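Long-range contacts in thioesterase (Pseudomonas aeruginosa, PDB 2O5U), which probably hydrolyses fatty acyl-CoA thioesters as a hotdog-fold member of the 4-hydroxybenzoyl-CoA thioesterase family: residues R10-H15 and G86-R91; Q17-R22 and F41-N46; V32-Y37 and C71-P76; A90-S95 and V130-E135. One frame throughout, in Å; residues are numbered along the deposited sequence.

Contact 1 of 4, residues R10-H15 and G86-R91; sequences REQYLH and GLRVAR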
loop_
_atom_site.group_PDB
_atom_site.type_symbol
_atom_site.label_atom_id
_atom_site.label_comp_id
_atom_site.label_asym_id
_atom_site.label_seq_id
_atom_site.Cartn_x
_atom_site.Cartn_y
_atom_site.Cartn_z
ATOM N N ARG A 10 27.007 4.309 6.076
ATOM C CA ARG A 10 26.331 5.574 6.395
ATOM C C ARG A 10 27.056 6.803 5.894
ATOM O O ARG A 10 26.417 7.744 5.418
ATOM C CB ARG A 10 26.283 5.738 7.904
ATOM C CG ARG A 10 25.150 5.174 8.601
ATOM C CD ARG A 10 25.271 5.691 10.002
ATOM N NE ARG A 10 24.517 6.932 10.104
ATOM C CZ ARG A 10 23.206 6.963 10.303
ATOM N NH1 ARG A 10 22.539 5.813 10.435
ATOM N NH2 ARG A 10 22.579 8.132 10.396
ATOM N N GLU A 11 28.384 6.803 6.027
ATOM C CA GLU A 11 29.189 7.995 5.694
ATOM C C GLU A 11 29.232 8.270 4.200
ATOM O O GLU A 11 29.557 9.355 3.807
ATOM C CB GLU A 11 30.601 7.949 6.308
ATOM C CG GLU A 11 31.340 6.690 6.057
ATOM C CD GLU A 11 31.303 5.684 7.230
ATOM O OE1 GLU A 11 30.293 5.500 7.925
ATOM O OE2 GLU A 11 32.353 5.047 7.441
ATOM N N GLN A 12 28.831 7.300 3.377
ATOM C CA GLN A 12 28.703 7.514 1.924
ATOM C C GLN A 12 27.453 8.369 1.503
ATOM O O GLN A 12 27.315 8.713 0.321
ATOM C CB GLN A 12 28.665 6.151 1.177
ATOM C CG GLN A 12 29.909 5.259 1.282
ATOM C CD GLN A 12 29.656 3.821 0.746
ATOM O OE1 GLN A 12 29.965 2.823 1.410
ATOM N NE2 GLN A 12 29.104 3.725 -0.461
ATOM N N TYR A 13 26.570 8.707 2.445
ATOM C CA TYR A 13 25.303 9.452 2.197
ATOM C C TYR A 13 25.350 10.790 2.906
ATOM O O TYR A 13 25.991 10.900 3.959
ATOM C CB TYR A 13 24.087 8.621 2.672
ATOM C CG TYR A 13 24.051 7.324 1.866
ATOM C CD1 TYR A 13 24.754 6.209 2.286
ATOM C CD2 TYR A 13 23.422 7.276 0.631
ATOM C CE1 TYR A 13 24.779 5.032 1.503
ATOM C CE2 TYR A 13 23.442 6.127 -0.178
ATOM C CZ TYR A 13 24.133 5.019 0.256
ATOM O OH TYR A 13 24.135 3.900 -0.535
ATOM N N LEU A 14 24.666 11.788 2.371
ATOM C CA LEU A 14 24.844 13.182 2.844
ATOM C C LEU A 14 23.698 13.761 3.707
ATOM O O LEU A 14 23.898 14.723 4.516
ATOM C CB LEU A 14 25.131 14.103 1.678
ATOM C CG LEU A 14 26.598 14.125 1.232
ATOM C CD1 LEU A 14 27.069 12.829 0.508
ATOM C CD2 LEU A 14 26.840 15.334 0.335
ATOM N N HIS A 15 22.523 13.184 3.536
ATOM C CA HIS A 15 21.333 13.621 4.207
ATOM C C HIS A 15 20.549 12.396 4.699
ATOM O O HIS A 15 20.394 11.422 3.944
ATOM C CB HIS A 15 20.469 14.396 3.228
ATOM C CG HIS A 15 19.109 14.745 3.757
ATOM N ND1 HIS A 15 18.890 15.813 4.605
ATOM C CD2 HIS A 15 17.899 14.177 3.550
ATOM C CE1 HIS A 15 17.605 15.879 4.900
ATOM N NE2 HIS A 15 16.985 14.894 4.276
ATOM N N GLY A 86 19.363 7.208 4.120
ATOM C CA GLY A 86 20.447 8.074 3.603
ATOM C C GLY A 86 20.248 8.389 2.134
ATOM O O GLY A 86 19.812 7.541 1.326
ATOM N N LEU A 87 20.531 9.629 1.797
ATOM C CA LEU A 87 20.366 10.140 0.468
ATOM C C LEU A 87 21.615 10.886 0.002
ATOM O O LEU A 87 22.213 11.654 0.782
ATOM C CB LEU A 87 19.163 11.078 0.473
ATOM C CG LEU A 87 18.833 11.861 -0.812
ATOM C CD1 LEU A 87 18.618 10.948 -2.045
ATOM C CD2 LEU A 87 17.610 12.749 -0.565
ATOM N N ARG A 88 22.055 10.588 -1.221
ATOM C CA ARG A 88 22.966 11.466 -1.945
ATOM C C ARG A 88 22.553 11.530 -3.426
ATOM O O ARG A 88 21.845 10.649 -3.899
ATOM C CB ARG A 88 24.387 10.960 -1.850
ATOM C CG ARG A 88 24.582 9.685 -2.560
ATOM C CD ARG A 88 26.079 9.448 -2.688
ATOM N NE ARG A 88 26.388 8.269 -3.505
ATOM C CZ ARG A 88 26.513 7.029 -3.026
ATOM N NH1 ARG A 88 26.334 6.777 -1.743
ATOM N NH2 ARG A 88 26.818 6.034 -3.837
ATOM N N VAL A 89 23.036 12.561 -4.131
ATOM C CA VAL A 89 22.810 12.706 -5.567
ATOM C C VAL A 89 24.107 12.223 -6.200
ATOM O O VAL A 89 25.193 12.732 -5.899
ATOM C CB VAL A 89 22.484 14.196 -5.906
ATOM C CG1 VAL A 89 22.841 14.551 -7.351
ATOM C CG2 VAL A 89 20.975 14.477 -5.542
ATOM N N ALA A 90 24.002 11.241 -7.078
ATOM C CA ALA A 90 25.189 10.708 -7.788
ATOM C C ALA A 90 25.460 11.512 -9.035
ATOM O O ALA A 90 26.597 11.691 -9.412
ATOM C CB ALA A 90 24.972 9.237 -8.182
ATOM N N ARG A 91 24.418 11.931 -9.725
ATOM C CA ARG A 91 24.598 12.884 -10.842
ATOM C C ARG A 91 23.458 13.843 -11.026
ATOM O O ARG A 91 22.297 13.519 -10.742
ATOM C CB ARG A 91 24.989 12.244 -12.178
ATOM C CG ARG A 91 24.188 11.108 -12.663
ATOM C CD ARG A 91 24.116 11.112 -14.234
ATOM N NE ARG A 91 22.750 10.679 -14.534
ATOM C CZ ARG A 91 21.741 11.493 -14.859
ATOM N NH1 ARG A 91 21.936 12.805 -15.057
ATOM N NH2 ARG A 91 20.539 10.967 -15.030
HETATM O O HOH W 1 26.708 3.719 -2.880
#
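Tyr13 lays its side chain against Gly86, Leu87 and Arg88, crossing from the backbone of strand 83-92 to a guanidinium group. Tyr13 CB lies 3.8 Å from Leu87 N and equally close to Gly86 CA. With CG anti to the carbonyl carbon (chi1 -61°), the ring starts out beside Gly86: Tyr13 CD2 approaches Gly86 C to 3.7 Å, where no side chain intervenes. Farther along, Tyr13 CE2 meets Arg88 NH1 at 3.4 Å; in the conformer described here, one of two deposited, this nitrogen sits over one ring face, offset toward the rim, with ring and guanidinium planes 38° apart. At the tip, Tyr13 OH lies near the same NH1 and has a weak hydrogen bond to a water. In the same conformer Arg88 NH1 donates to Gln12 O (3.0 Å) from above the carbonyl plane, and the bond is bent, 132° at the hydrogen. Arg10 O lies in plane at the edge of the Tyr13 ring. Beyond Tyr13 the backbones pair: Leu87 N donates to His15 O (2.8 Å), and Leu87 O receives both Leu14 N (2.9 Å) and His15 N (3.2 Å). Two successive residues opposite Leu87 make a classic beta bulge, here where the incoming chain joins strand 83-92 and begins the outermost strand, 15-19, of the hotdog sheet.

Contact 2 of 4, residues Q17-R22 and F41-N46; sequences QPISTR and FDTAVN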
loop_
_atom_site.group_PDB
_atom_site.type_symbol
_atom_site.label_atom_id
_atom_site.label_comp_id
_atom_site.label_asym_id
_atom_site.label_seq_id
_atom_site.Cartn_x
_atom_site.Cartn_y
_atom_site.Cartn_z
ATOM N N GLN A 17 16.934 10.826 6.799
ATOM C CA GLN A 17 15.574 11.078 7.238
ATOM C C GLN A 17 14.985 9.858 7.865
ATOM O O GLN A 17 14.918 8.814 7.222
ATOM C CB GLN A 17 14.681 11.475 6.076
ATOM C CG GLN A 17 13.282 11.867 6.548
ATOM C CD GLN A 17 12.285 11.874 5.433
ATOM O OE1 GLN A 17 12.647 12.080 4.286
ATOM N NE2 GLN A 17 11.010 11.691 5.767
ATOM N N PRO A 18 14.480 10.022 9.078
ATOM C CA PRO A 18 13.781 8.931 9.697
ATOM C C PRO A 18 12.432 8.738 8.999
ATOM O O PRO A 18 11.799 9.706 8.526
ATOM C CB PRO A 18 13.628 9.424 11.146
ATOM C CG PRO A 18 13.556 10.889 11.010
ATOM C CD PRO A 18 14.494 11.226 9.934
ATOM N N ILE A 19 11.995 7.486 8.906
ATOM C CA ILE A 19 10.668 7.134 8.395
ATOM C C ILE A 19 10.118 6.103 9.346
ATOM O O ILE A 19 10.742 5.104 9.548
ATOM C CB ILE A 19 10.713 6.531 6.978
ATOM C CG1 ILE A 19 11.299 7.570 5.974
ATOM C CG2 ILE A 19 9.330 6.072 6.539
ATOM C CD1 ILE A 19 11.212 7.193 4.506
ATOM N N SER A 20 8.963 6.368 9.945
ATOM C CA SER A 20 8.375 5.375 10.817
ATOM C C SER A 20 7.813 4.216 9.998
ATOM O O SER A 20 7.227 4.409 8.921
ATOM C CB SER A 20 7.302 6.005 11.710
ATOM O OG SER A 20 6.332 6.705 10.947
ATOM N N THR A 21 7.984 3.005 10.529
ATOM C CA THR A 21 7.400 1.826 9.902
ATOM C C THR A 21 5.899 1.680 10.284
ATOM O O THR A 21 5.444 2.195 11.337
ATOM C CB THR A 21 8.171 0.551 10.226
ATOM O OG1 THR A 21 8.351 0.522 11.650
ATOM C CG2 THR A 21 9.551 0.571 9.486
ATOM N N ARG A 22 5.139 1.010 9.398
ATOM C CA ARG A 22 3.714 0.854 9.572
ATOM C C ARG A 22 3.421 -0.620 9.636
ATOM O O ARG A 22 4.237 -1.443 9.185
ATOM C CB ARG A 22 2.903 1.482 8.429
ATOM C CG ARG A 22 3.029 3.058 8.348
ATOM C CD ARG A 22 2.392 3.562 7.045
ATOM N NE ARG A 22 2.694 4.980 6.934
ATOM C CZ ARG A 22 2.230 5.773 5.983
ATOM N NH1 ARG A 22 1.390 5.276 5.077
ATOM N NH2 ARG A 22 2.608 7.062 5.943
ATOM N N PHE A 41 12.265 5.238 -0.686
ATOM C CA PHE A 41 13.129 6.053 -1.594
ATOM C C PHE A 41 12.323 7.322 -2.076
ATOM O O PHE A 41 12.821 8.454 -2.071
ATOM C CB PHE A 41 13.451 5.270 -2.847
ATOM C CG PHE A 41 14.442 4.110 -2.682
ATOM C CD1 PHE A 41 14.980 3.746 -1.451
ATOM C CD2 PHE A 41 14.870 3.428 -3.829
ATOM C CE1 PHE A 41 15.907 2.679 -1.354
ATOM C CE2 PHE A 41 15.807 2.377 -3.747
ATOM C CZ PHE A 41 16.317 1.996 -2.511
ATOM N N ASP A 42 11.092 7.098 -2.508
ATOM C CA ASP A 42 10.208 8.143 -3.027
ATOM C C ASP A 42 9.927 9.201 -1.983
ATOM O O ASP A 42 9.897 10.436 -2.289
ATOM C CB ASP A 42 8.823 7.543 -3.415
ATOM C CG ASP A 42 8.745 7.114 -4.852
ATOM O OD1 ASP A 42 9.822 6.850 -5.445
ATOM O OD2 ASP A 42 7.615 7.062 -5.388
ATOM N N THR A 43 9.663 8.721 -0.766
ATOM C CA THR A 43 9.423 9.581 0.384
ATOM C C THR A 43 10.618 10.425 0.763
ATOM O O THR A 43 10.481 11.624 0.929
ATOM C CB THR A 43 8.890 8.747 1.598
ATOM O OG1 THR A 43 7.689 8.139 1.145
ATOM C CG2 THR A 43 8.623 9.646 2.833
ATOM N N ALA A 44 11.778 9.791 0.904
ATOM C CA ALA A 44 13.007 10.467 1.330
ATOM C C ALA A 44 13.346 11.572 0.320
ATOM O O ALA A 44 13.697 12.706 0.713
ATOM C CB ALA A 44 14.165 9.441 1.377
ATOM N N VAL A 45 13.287 11.230 -0.959
ATOM C CA VAL A 45 13.668 12.195 -2.019
ATOM C C VAL A 45 12.662 13.348 -2.058
ATOM O O VAL A 45 13.025 14.518 -2.016
ATOM C CB VAL A 45 13.823 11.519 -3.409
ATOM C CG1 VAL A 45 13.914 12.581 -4.542
ATOM C CG2 VAL A 45 15.081 10.674 -3.472
ATOM N N ASN A 46 11.380 13.024 -2.110
ATOM C CA ASN A 46 10.403 14.148 -2.245
ATOM C C ASN A 46 10.236 15.040 -1.024
ATOM O O ASN A 46 9.982 16.255 -1.144
ATOM C CB ASN A 46 9.096 13.594 -2.784
ATOM C CG ASN A 46 9.210 13.250 -4.226
ATOM O OD1 ASN A 46 9.307 14.148 -5.073
ATOM N ND2 ASN A 46 9.161 11.966 -4.543
HETATM O O HOH W 2 14.839 12.596 3.103
#
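Gln17 and Ile19 of the outermost strand 15-19 face Thr43 and Ala44 of helix 34-53, the long central helix around which the sheet of a hotdog fold curves. The short axes of strand 17-19 and helix 41-46 approach to 9.6 Å, at 139° between their directions. The apolar half is methyl against methyl: Ile19 CD1 lies 3.9 Å from Thr43 CG2 and 4.0 Å from Thr43 CB, the two side chains meeting at a slant. Thr43 holds CG2 anti to its backbone N, with OG1 beside that nitrogen (chi1 -59°); OG1 is hydrogen-bonded to Ala39 O in the same helix and to Trp23 N of the second subunit. Gln17 reaches the helix with an extended chain, and its OE1 comes within 3.4 Å of Ala44 CA. A water lies 2.7 Å from Ala44 O and also beside Gln17 OE1, probably bridging them, but it has more acceptors in reach than protons, and its distance to OE1 is doubtfully short. Met85 and Leu101 of the sheet also pack on Ala44. Strand and helix are thus joined by methyl contacts, the Gln17 amide against the helix and probably a water, with no direct hydrogen bond, while Thr43 keeps its hydroxyl for its own helix and the subunit interface.

Contact 3 of 4, residues V32-Y37 and C71-P76; sequences VNNVTY and CDYFAP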
loop_
_atom_site.group_PDB
_atom_site.type_symbol
_atom_site.label_atom_id
_atom_site.label_comp_id
_atom_site.label_asym_id
_atom_site.label_seq_id
_atom_site.Cartn_x
_atom_site.Cartn_y
_atom_site.Cartn_z
ATOM N N VAL A 32 9.725 -6.337 6.482
ATOM C CA VAL A 32 9.274 -5.282 5.544
ATOM C C VAL A 32 9.425 -5.774 4.124
ATOM O O VAL A 32 10.510 -6.237 3.689
ATOM C CB VAL A 32 10.053 -3.953 5.755
ATOM C CG1 VAL A 32 9.794 -2.914 4.542
ATOM C CG2 VAL A 32 9.708 -3.352 7.131
ATOM N N ASN A 33 8.319 -5.684 3.387
ATOM C CA ASN A 33 8.282 -6.138 1.984
ATOM C C ASN A 33 9.246 -5.378 1.043
ATOM O O ASN A 33 9.449 -4.173 1.164
ATOM C CB ASN A 33 6.835 -6.136 1.462
ATOM C CG ASN A 33 6.730 -6.693 0.077
ATOM O OD1 ASN A 33 6.666 -5.946 -0.898
ATOM N ND2 ASN A 33 6.726 -8.023 -0.027
ATOM N N ASN A 34 9.902 -6.104 0.151
ATOM C CA ASN A 34 10.804 -5.463 -0.831
ATOM C C ASN A 34 10.252 -4.199 -1.553
ATOM O O ASN A 34 10.971 -3.226 -1.784
ATOM C CB ASN A 34 11.227 -6.519 -1.875
ATOM C CG ASN A 34 10.053 -7.045 -2.719
ATOM O OD1 ASN A 34 9.807 -6.578 -3.835
ATOM N ND2 ASN A 34 9.327 -7.990 -2.182
ATOM N N VAL A 35 8.963 -4.216 -1.892
ATOM C CA VAL A 35 8.297 -3.076 -2.583
ATOM C C VAL A 35 8.371 -1.779 -1.737
ATOM O O VAL A 35 8.580 -0.649 -2.268
ATOM C CB VAL A 35 6.844 -3.450 -2.949
ATOM C CG1 VAL A 35 6.061 -2.186 -3.563
ATOM C CG2 VAL A 35 6.896 -4.629 -3.963
ATOM N N THR A 36 8.194 -1.962 -0.431
ATOM C CA THR A 36 8.111 -0.864 0.534
ATOM C C THR A 36 9.350 -0.004 0.509
ATOM O O THR A 36 9.273 1.172 0.717
ATOM C CB THR A 36 7.778 -1.378 1.992
ATOM O OG1 THR A 36 6.649 -2.272 1.942
ATOM C CG2 THR A 36 7.422 -0.213 2.960
ATOM N N TYR A 37 10.485 -0.592 0.181
ATOM C CA TYR A 37 11.729 0.148 0.160
ATOM C C TYR A 37 11.680 1.246 -0.889
ATOM O O TYR A 37 12.164 2.358 -0.668
ATOM C CB TYR A 37 12.875 -0.819 -0.112
ATOM C CG TYR A 37 13.265 -1.652 1.104
ATOM C CD1 TYR A 37 12.512 -2.767 1.462
ATOM C CD2 TYR A 37 14.360 -1.296 1.893
ATOM C CE1 TYR A 37 12.839 -3.555 2.576
ATOM C CE2 TYR A 37 14.725 -2.077 3.010
ATOM C CZ TYR A 37 13.979 -3.199 3.336
ATOM O OH TYR A 37 14.364 -3.958 4.421
ATOM N N CYS A 71 17.098 -1.713 -6.515
ATOM C CA CYS A 71 17.445 -1.875 -5.103
ATOM C C CYS A 71 18.131 -3.220 -4.886
ATOM O O CYS A 71 17.786 -4.203 -5.539
ATOM C CB CYS A 71 16.169 -1.858 -4.221
ATOM S SG CYS A 71 16.464 -1.627 -2.439
ATOM N N ASP A 72 19.090 -3.244 -3.969
ATOM C CA ASP A 72 19.679 -4.501 -3.457
ATOM C C ASP A 72 19.315 -4.595 -2.010
ATOM O O ASP A 72 19.395 -3.617 -1.277
ATOM C CB ASP A 72 21.217 -4.496 -3.605
ATOM C CG ASP A 72 21.652 -4.398 -5.066
ATOM O OD1 ASP A 72 21.357 -5.314 -5.854
ATOM O OD2 ASP A 72 22.255 -3.368 -5.430
ATOM N N TYR A 73 18.920 -5.772 -1.575
ATOM C CA TYR A 73 18.486 -5.993 -0.190
ATOM C C TYR A 73 19.504 -6.879 0.518
ATOM O O TYR A 73 19.704 -8.033 0.098
ATOM C CB TYR A 73 17.139 -6.682 -0.213
ATOM C CG TYR A 73 16.086 -5.922 -1.011
ATOM C CD1 TYR A 73 15.940 -6.103 -2.387
ATOM C CD2 TYR A 73 15.254 -5.003 -0.366
ATOM C CE1 TYR A 73 14.964 -5.348 -3.146
ATOM C CE2 TYR A 73 14.268 -4.291 -1.078
ATOM C CZ TYR A 73 14.143 -4.458 -2.446
ATOM O OH TYR A 73 13.152 -3.738 -3.068
ATOM N N PHE A 74 20.142 -6.341 1.565
ATOM C CA PHE A 74 21.293 -7.032 2.226
ATOM C C PHE A 74 20.862 -7.769 3.470
ATOM O O PHE A 74 21.346 -8.864 3.734
ATOM C CB PHE A 74 22.419 -6.037 2.571
ATOM C CG PHE A 74 22.887 -5.218 1.397
ATOM C CD1 PHE A 74 22.612 -3.863 1.325
ATOM C CD2 PHE A 74 23.583 -5.812 0.354
ATOM C CE1 PHE A 74 23.032 -3.098 0.185
ATOM C CE2 PHE A 74 24.021 -5.044 -0.760
ATOM C CZ PHE A 74 23.713 -3.689 -0.848
ATOM N N ALA A 75 19.907 -7.202 4.200
ATOM C CA ALA A 75 19.384 -7.815 5.400
ATOM C C ALA A 75 18.011 -7.259 5.762
ATOM O O ALA A 75 17.805 -6.057 5.624
ATOM C CB ALA A 75 20.373 -7.572 6.594
ATOM N N PRO A 76 17.118 -8.076 6.339
ATOM C CA PRO A 76 15.746 -7.574 6.629
ATOM C C PRO A 76 15.620 -6.575 7.786
ATOM O O PRO A 76 16.457 -6.540 8.699
ATOM C CB PRO A 76 14.953 -8.862 6.916
ATOM C CG PRO A 76 15.908 -9.864 7.346
ATOM C CD PRO A 76 17.255 -9.514 6.647
HETATM O O HOH W 3 11.499 -4.978 -5.265
HETATM O O HOH W 4 16.426 -5.332 3.143
#
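Tyr73 drives the edge of its ring into the face of Tyr37, a T-shaped pair with centroids 5.1 Å apart and planes at 86°. The edge atoms doing the work are CE2 and CD2: Tyr73 CE2 comes 3.4 Å from Tyr37 CD1, while Tyr73 CD2 stands above the centre of the Tyr37 ring. Tyr37 CG is anti to the carbonyl carbon (chi1 -77°), which starts the side chain toward strand 62-73. Within its own strand, Cys71 SG rests 3.6 Å above the plane of the Tyr73 ring, offset toward the rim, so this ring has a sulfur over a face and an aromatic ring at an edge. The Tyr73 hydroxyl goes on past Tyr37 to the start of the helix, where Tyr73 OH donates to Asn34 O (2.6 Å) from above the carbonyl plane. The bond ties strand 62-73, outermost in the sheet of its own chain, to the first turn of the central hotdog helix 34-53. Asn33 is the N-cap there, its OD1 accepting from Val35 N at 3.0 Å. Across the subunit boundary Cys71 and Asp72 continue the sheet by antiparallel pairing with a strand of the third subunit, whose Asp42 receives Asn34 ND2. Two waters fill in the polar ends. One donates both to Asn34 OD1 (2.7 Å) and to Tyr73 OH, which is therefore gripped as donor and as acceptor. The other lies 2.8 Å from Tyr37 OH and donates to Ala75 O (2.9 Å), linking the far end of the Tyr37 ring to the chain that leaves the strand.

Contact 4 of 4, residues A90-S95 and V130-E135; sequences ARLGNS and VAIPQE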
loop_
_atom_site.group_PDB
_atom_site.type_symbol
_atom_site.label_atom_id
_atom_site.label_comp_id
_atom_site.label_asym_id
_atom_site.label_seq_id
_atom_site.Cartn_x
_atom_site.Cartn_y
_atom_site.Cartn_z
ATOM N N ALA A 90 24.002 11.241 -7.078
ATOM C CA ALA A 90 25.189 10.708 -7.788
ATOM C C ALA A 90 25.460 11.512 -9.035
ATOM O O ALA A 90 26.597 11.691 -9.412
ATOM C CB ALA A 90 24.972 9.237 -8.182
ATOM N N ARG A 91 24.418 11.931 -9.725
ATOM C CA ARG A 91 24.598 12.884 -10.842
ATOM C C ARG A 91 23.458 13.843 -11.026
ATOM O O ARG A 91 22.297 13.519 -10.742
ATOM C CB ARG A 91 24.989 12.244 -12.178
ATOM C CG ARG A 91 24.188 11.108 -12.663
ATOM C CD ARG A 91 24.116 11.112 -14.234
ATOM N NE ARG A 91 22.750 10.679 -14.534
ATOM C CZ ARG A 91 21.741 11.493 -14.859
ATOM N NH1 ARG A 91 21.936 12.805 -15.057
ATOM N NH2 ARG A 91 20.539 10.967 -15.030
ATOM N N LEU A 92 23.800 15.038 -11.491
ATOM C CA LEU A 92 22.828 16.096 -11.607
ATOM C C LEU A 92 23.024 16.726 -12.975
ATOM O O LEU A 92 24.097 17.260 -13.300
ATOM C CB LEU A 92 22.995 17.108 -10.465
ATOM C CG LEU A 92 22.180 18.413 -10.506
ATOM C CD1 LEU A 92 20.723 18.061 -10.350
ATOM C CD2 LEU A 92 22.606 19.338 -9.375
ATOM N N GLY A 93 22.010 16.571 -13.800
ATOM C CA GLY A 93 22.109 17.010 -15.158
ATOM C C GLY A 93 21.138 18.153 -15.321
ATOM O O GLY A 93 20.612 18.675 -14.340
ATOM N N ASN A 94 20.908 18.512 -16.570
ATOM C CA ASN A 94 20.040 19.644 -16.912
ATOM C C ASN A 94 18.581 19.325 -16.556
ATOM O O ASN A 94 17.915 20.127 -15.855
ATOM C CB ASN A 94 20.160 19.958 -18.406
ATOM C CG ASN A 94 19.505 21.291 -18.782
ATOM O OD1 ASN A 94 19.615 22.271 -18.049
ATOM N ND2 ASN A 94 18.825 21.327 -19.928
ATOM N N SER A 95 18.095 18.171 -17.037
ATOM C CA SER A 95 16.702 17.763 -16.776
ATOM C C SER A 95 16.544 16.503 -15.920
ATOM O O SER A 95 15.432 16.186 -15.507
ATOM C CB SER A 95 15.904 17.626 -18.063
ATOM O OG SER A 95 16.430 16.631 -18.922
ATOM N N VAL A 130 11.820 19.552 -19.251
ATOM C CA VAL A 130 12.225 20.935 -19.062
ATOM C C VAL A 130 13.449 20.839 -18.190
ATOM O O VAL A 130 13.723 19.757 -17.656
ATOM C CB VAL A 130 11.150 21.761 -18.340
ATOM C CG1 VAL A 130 10.055 22.102 -19.318
ATOM C CG2 VAL A 130 10.619 21.013 -17.114
ATOM N N ALA A 131 14.156 21.937 -17.984
ATOM C CA ALA A 131 15.295 21.831 -17.066
ATOM C C ALA A 131 14.811 21.872 -15.620
ATOM O O ALA A 131 13.768 22.503 -15.280
ATOM C CB ALA A 131 16.335 22.862 -17.328
ATOM N N ILE A 132 15.554 21.168 -14.772
ATOM C CA ILE A 132 15.304 21.204 -13.353
ATOM C C ILE A 132 15.338 22.685 -12.902
ATOM O O ILE A 132 16.321 23.409 -13.165
ATOM C CB ILE A 132 16.400 20.377 -12.603
ATOM C CG1 ILE A 132 16.318 18.886 -12.991
ATOM C CG2 ILE A 132 16.324 20.630 -11.113
ATOM C CD1 ILE A 132 17.634 18.053 -12.543
ATOM N N PRO A 133 14.264 23.141 -12.254
ATOM C CA PRO A 133 14.161 24.509 -11.755
ATOM C C PRO A 133 15.316 24.904 -10.827
ATOM O O PRO A 133 15.781 24.045 -10.042
ATOM C CB PRO A 133 12.845 24.489 -10.979
ATOM C CG PRO A 133 11.963 23.469 -11.752
ATOM C CD PRO A 133 13.006 22.384 -12.073
ATOM N N GLN A 134 15.734 26.179 -10.886
ATOM C CA GLN A 134 16.941 26.669 -10.160
ATOM C C GLN A 134 16.971 26.361 -8.645
ATOM O O GLN A 134 17.976 25.904 -8.100
ATOM C CB GLN A 134 17.187 28.169 -10.452
ATOM C CG GLN A 134 18.585 28.681 -10.000
ATOM C CD GLN A 134 19.767 27.895 -10.594
ATOM O OE1 GLN A 134 19.914 27.811 -11.818
ATOM N NE2 GLN A 134 20.626 27.354 -9.734
ATOM N N GLU A 135 15.860 26.618 -7.970
ATOM C CA GLU A 135 15.785 26.378 -6.537
ATOM C C GLU A 135 15.916 24.874 -6.223
ATOM O O GLU A 135 16.553 24.508 -5.265
ATOM C CB GLU A 135 14.490 27.007 -5.953
ATOM C CG GLU A 135 14.239 26.755 -4.448
ATOM C CD GLU A 135 13.020 27.548 -3.867
ATOM O OE1 GLU A 135 12.792 27.473 -2.643
ATOM O OE2 GLU A 135 12.275 28.259 -4.599
#
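The tight connection between strands 83-92 and 96-105 meets the extended lead-in to helix 134-141 here, through Leu92 to Ser95 on one side and Val130 to Ile132 on the other. Its one direct hydrogen bond runs from Ile132 N to Asn94 O, 2.8 Å long and fairly straight at 161°, with the donor in the carbonyl plane. Ala131 CA adds a CH...O contact to Asn94 O at 3.4 Å, and Arg137 NH2 from the helix donates to this oxygen as well. Ile132 turns CG1 beside its backbone N (chi1 -64°) and sends its chain across the turn: Ile132 CG1 passes Asn94 O at 3.5 Å, and Ile132 CD1 ends between Gly93 O, 3.5 Å away, and Leu92 CD1, at 3.8 Å. The two aliphatic chains cross at a slant, and Leu92 is packed further by Leu140 and Ala141 of the helix, Ile132 by Phe121 of strand 113-123. The amide of the exposed Asn94, its CG anti to the backbone N (chi1 -169°), lies against a methyl group, Asn94 OD1 being 3.4 Å from Ala131 CB. Ser95 CB presses on Val130 O at 3.1 Å, a close fit. The polar part of the joint thus rests on backbone oxygens, Asn94 O taking Ile132 N and the Arg137 guanidinium, which also binds Gly93 O, whereas Ile132 supplies the apolar part; the helix start is held to the turn by both.

How the contacts relate
Contact 2 is the buried one, methyl contacts and a glutamine amide between strand 15-19 and helix 34-53; contacts 1 and 3 are partly buried, and contact 4 lies at the surface. Contacts 2 and 3 use the same helix and touch where Phe41 CZ meets Cys71 SG at 3.6 Å. Contacts 1 and 2 touch through Leu87, which packs on Val45. Contacts 1 and 4 share strand 83-92 and overlap at Ala90 and Arg91, yet their centres are about 17 Å apart. Contacts 3 and 4 lie on opposite sides of the chain's centre. Contact 1 combines backbone pairing with an arginine over a tyrosine face, contact 3 is aromatic packing with waters, and contact 4 joins one backbone bond to aliphatic packing.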